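Local coordinates for ABC transporter binding protein AcbH (Actinoplanes, PDB 3OO8) that binds beta-D-galactopyranose as the extracellular solute receptor of a bacterial ABC transporter, at residues A[224-229]-A[388-393]. The protein carries 2 engineered substitutions. Residues are numbered along the deposited sequence; the frame is centred on the assembly and turned at random.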
loop_
_atom_site.group_PDB
_atom_site.type_symbol
_atom_site.label_atom_id
_atom_site.label_comp_id
_atom_site.label_asym_id
_atom_site.label_seq_id
_atom_site.Cartn_x
_atom_site.Cartn_y
_atom_site.Cartn_z
ATOM N N LYS A 224 -19.092 13.108 -1.677
ATOM C CA LYS A 224 -18.829 12.946 -3.108
ATOM C C LYS A 224 -18.198 11.610 -3.429
ATOM O O LYS A 224 -18.493 11.022 -4.485
ATOM C CB LYS A 224 -17.967 14.072 -3.635
ATOM C CG LYS A 224 -18.669 15.414 -3.775
ATOM C CD LYS A 224 -17.678 16.399 -4.334
ATOM C CE LYS A 224 -16.302 16.056 -3.782
ATOM N NZ LYS A 224 -15.351 17.170 -3.795
ATOM N N VAL A 225 -17.314 11.139 -2.549
ATOM C CA VAL A 225 -16.774 9.775 -2.689
ATOM C C VAL A 225 -17.863 8.716 -2.706
ATOM O O VAL A 225 -17.913 7.865 -3.597
ATOM C CB VAL A 225 -15.715 9.441 -1.615
ATOM C CG1 VAL A 225 -15.375 7.928 -1.632
ATOM C CG2 VAL A 225 -14.475 10.284 -1.815
ATOM N N PHE A 226 -18.759 8.785 -1.733
ATOM C CA PHE A 226 -19.807 7.779 -1.632
ATOM C C PHE A 226 -20.843 7.895 -2.751
ATOM O O PHE A 226 -21.402 6.875 -3.218
ATOM C CB PHE A 226 -20.412 7.767 -0.216
ATOM C CG PHE A 226 -19.544 7.060 0.828
ATOM C CD1 PHE A 226 -19.396 5.676 0.827
ATOM C CD2 PHE A 226 -18.904 7.795 1.827
ATOM C CE1 PHE A 226 -18.603 5.036 1.784
ATOM C CE2 PHE A 226 -18.131 7.158 2.800
ATOM C CZ PHE A 226 -17.971 5.796 2.778
ATOM N N ASP A 227 -21.107 9.123 -3.178
ATOM C CA ASP A 227 -21.992 9.378 -4.325
ATOM C C ASP A 227 -21.414 8.735 -5.577
ATOM O O ASP A 227 -22.142 8.083 -6.327
ATOM C CB ASP A 227 -22.281 10.869 -4.517
ATOM C CG ASP A 227 -23.248 11.411 -3.468
ATOM O OD1 ASP A 227 -23.990 10.629 -2.854
ATOM O OD2 ASP A 227 -23.279 12.643 -3.269
ATOM N N GLN A 228 -20.098 8.835 -5.765
ATOM C CA GLN A 228 -19.475 8.177 -6.921
ATOM C C GLN A 228 -19.578 6.665 -6.774
ATOM O O GLN A 228 -19.797 5.928 -7.744
ATOM C CB GLN A 228 -17.993 8.582 -7.052
ATOM C CG GLN A 228 -17.434 8.398 -8.472
ATOM C CD GLN A 228 -17.496 9.652 -9.361
ATOM O OE1 GLN A 228 -17.772 10.772 -8.903
ATOM N NE2 GLN A 228 -17.168 9.471 -10.641
ATOM N N TRP A 229 -19.443 6.187 -5.546
ATOM C CA TRP A 229 -19.479 4.749 -5.302
ATOM C C TRP A 229 -20.886 4.202 -5.573
ATOM O O TRP A 229 -21.037 3.037 -5.973
ATOM C CB TRP A 229 -19.056 4.447 -3.860
ATOM C CG TRP A 229 -18.575 3.046 -3.604
ATOM C CD1 TRP A 229 -18.930 1.880 -4.284
ATOM C CD2 TRP A 229 -17.738 2.631 -2.528
ATOM N NE1 TRP A 229 -18.313 0.796 -3.706
ATOM C CE2 TRP A 229 -17.569 1.225 -2.629
ATOM C CE3 TRP A 229 -17.076 3.326 -1.500
ATOM C CZ2 TRP A 229 -16.784 0.497 -1.729
ATOM C CZ3 TRP A 229 -16.289 2.598 -0.590
ATOM C CH2 TRP A 229 -16.127 1.202 -0.727
ATOM N N GLN A 388 -19.158 -1.601 5.047
ATOM C CA GLN A 388 -20.020 -2.772 4.805
ATOM C C GLN A 388 -21.479 -2.364 4.851
ATOM O O GLN A 388 -22.299 -2.820 4.036
ATOM C CB GLN A 388 -19.745 -3.877 5.817
ATOM C CG GLN A 388 -18.510 -4.700 5.470
ATOM C CD GLN A 388 -18.121 -5.659 6.554
ATOM O OE1 GLN A 388 -18.455 -5.471 7.729
ATOM N NE2 GLN A 388 -17.396 -6.698 6.174
ATOM N N GLN A 389 -21.794 -1.456 5.768
ATOM C CA GLN A 389 -23.160 -0.951 5.888
ATOM C C GLN A 389 -23.564 -0.199 4.601
ATOM O O GLN A 389 -24.669 -0.385 4.074
ATOM C CB GLN A 389 -23.289 -0.108 7.165
ATOM C CG GLN A 389 -24.703 0.346 7.473
ATOM C CD GLN A 389 -24.822 0.996 8.849
ATOM O OE1 GLN A 389 -23.829 1.145 9.573
ATOM N NE2 GLN A 389 -26.041 1.408 9.202
ATOM N N PHE A 390 -22.646 0.593 4.044
ATOM C CA PHE A 390 -22.893 1.269 2.776
ATOM C C PHE A 390 -23.124 0.267 1.630
ATOM O O PHE A 390 -24.066 0.387 0.846
ATOM C CB PHE A 390 -21.729 2.210 2.406
ATOM C CG PHE A 390 -21.843 2.764 1.015
ATOM C CD1 PHE A 390 -22.707 3.822 0.728
ATOM C CD2 PHE A 390 -21.115 2.205 -0.035
ATOM C CE1 PHE A 390 -22.818 4.330 -0.581
ATOM C CE2 PHE A 390 -21.242 2.696 -1.336
ATOM C CZ PHE A 390 -22.080 3.753 -1.616
ATOM N N ILE A 391 -22.237 -0.718 1.517
ATOM C CA ILE A 391 -22.344 -1.749 0.501
ATOM C C ILE A 391 -23.697 -2.438 0.588
ATOM O O ILE A 391 -24.299 -2.681 -0.448
ATOM C CB ILE A 391 -21.195 -2.758 0.611
ATOM C CG1 ILE A 391 -19.880 -2.089 0.177
ATOM C CG2 ILE A 391 -21.482 -4.034 -0.224
ATOM C CD1 ILE A 391 -18.629 -2.825 0.602
ATOM N N ASP A 392 -24.165 -2.746 1.807
ATOM C CA ASP A 392 -25.487 -3.384 1.997
ATOM C C ASP A 392 -26.671 -2.544 1.504
ATOM O O ASP A 392 -27.695 -3.086 1.062
ATOM C CB ASP A 392 -25.708 -3.671 3.484
ATOM C CG ASP A 392 -24.987 -4.916 3.963
ATOM O OD1 ASP A 392 -24.689 -5.791 3.127
ATOM O OD2 ASP A 392 -24.745 -5.023 5.192
ATOM N N GLN A 393 -26.549 -1.224 1.607
ATOM C CA GLN A 393 -27.616 -0.297 1.229
ATOM C C GLN A 393 -27.012 1.021 0.774
ATOM O O GLN A 393 -26.896 1.964 1.575
ATOM C CB GLN A 393 -28.544 -0.020 2.415
ATOM C CG GLN A 393 -29.163 -1.281 3.021
ATOM C CD GLN A 393 -30.398 -1.003 3.881
ATOM O OE1 GLN A 393 -30.807 0.145 4.064
ATOM N NE2 GLN A 393 -31.014 -2.068 4.381
#
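Phe390 fits its ring into the angle between Phe226 and Trp229, one helical turn apart on helix 220-232, taking Phe226 over one face and Trp229 at its rim. A first torsion of 171°, CG opposite the backbone N, sends the ring across the gap between the two short helical segments, whose axes come within 11.8 Å (crossing angle -40°). Phe226 turns its edge to the Phe390 face, an edge-to-face pair with ring centroids 5.0 Å apart and planes at 56°; Phe226 CD1 lies over the ring centre, 3.8 Å from Phe390 CG. Phe390 CE2 sits over one face of the indole, 3.5 Å from Trp229 CG. Phe390 CZ also lies 3.6 Å from Phe226 O. Were Phe390 cut back to an alanine, the Phe226 edge would probably lose the face it rests on and the indole its rim contact. Packing is looser at partly exposed Ile391, whose CD1 only grazes Trp229 CZ2 at 4.5 Å. Ile399 of helix 396-413 touches both phenylalanines, and Trp229 NE1 hydrogen-bonds Gln236 OE1. The side chain of galactose-binding Trp142 is about 10 Å from that of Trp229, beyond direct contact. The arrangement is an aromatic cluster packing helix 377-392 against helix 220-232 in the class 2 solute-binding protein fold.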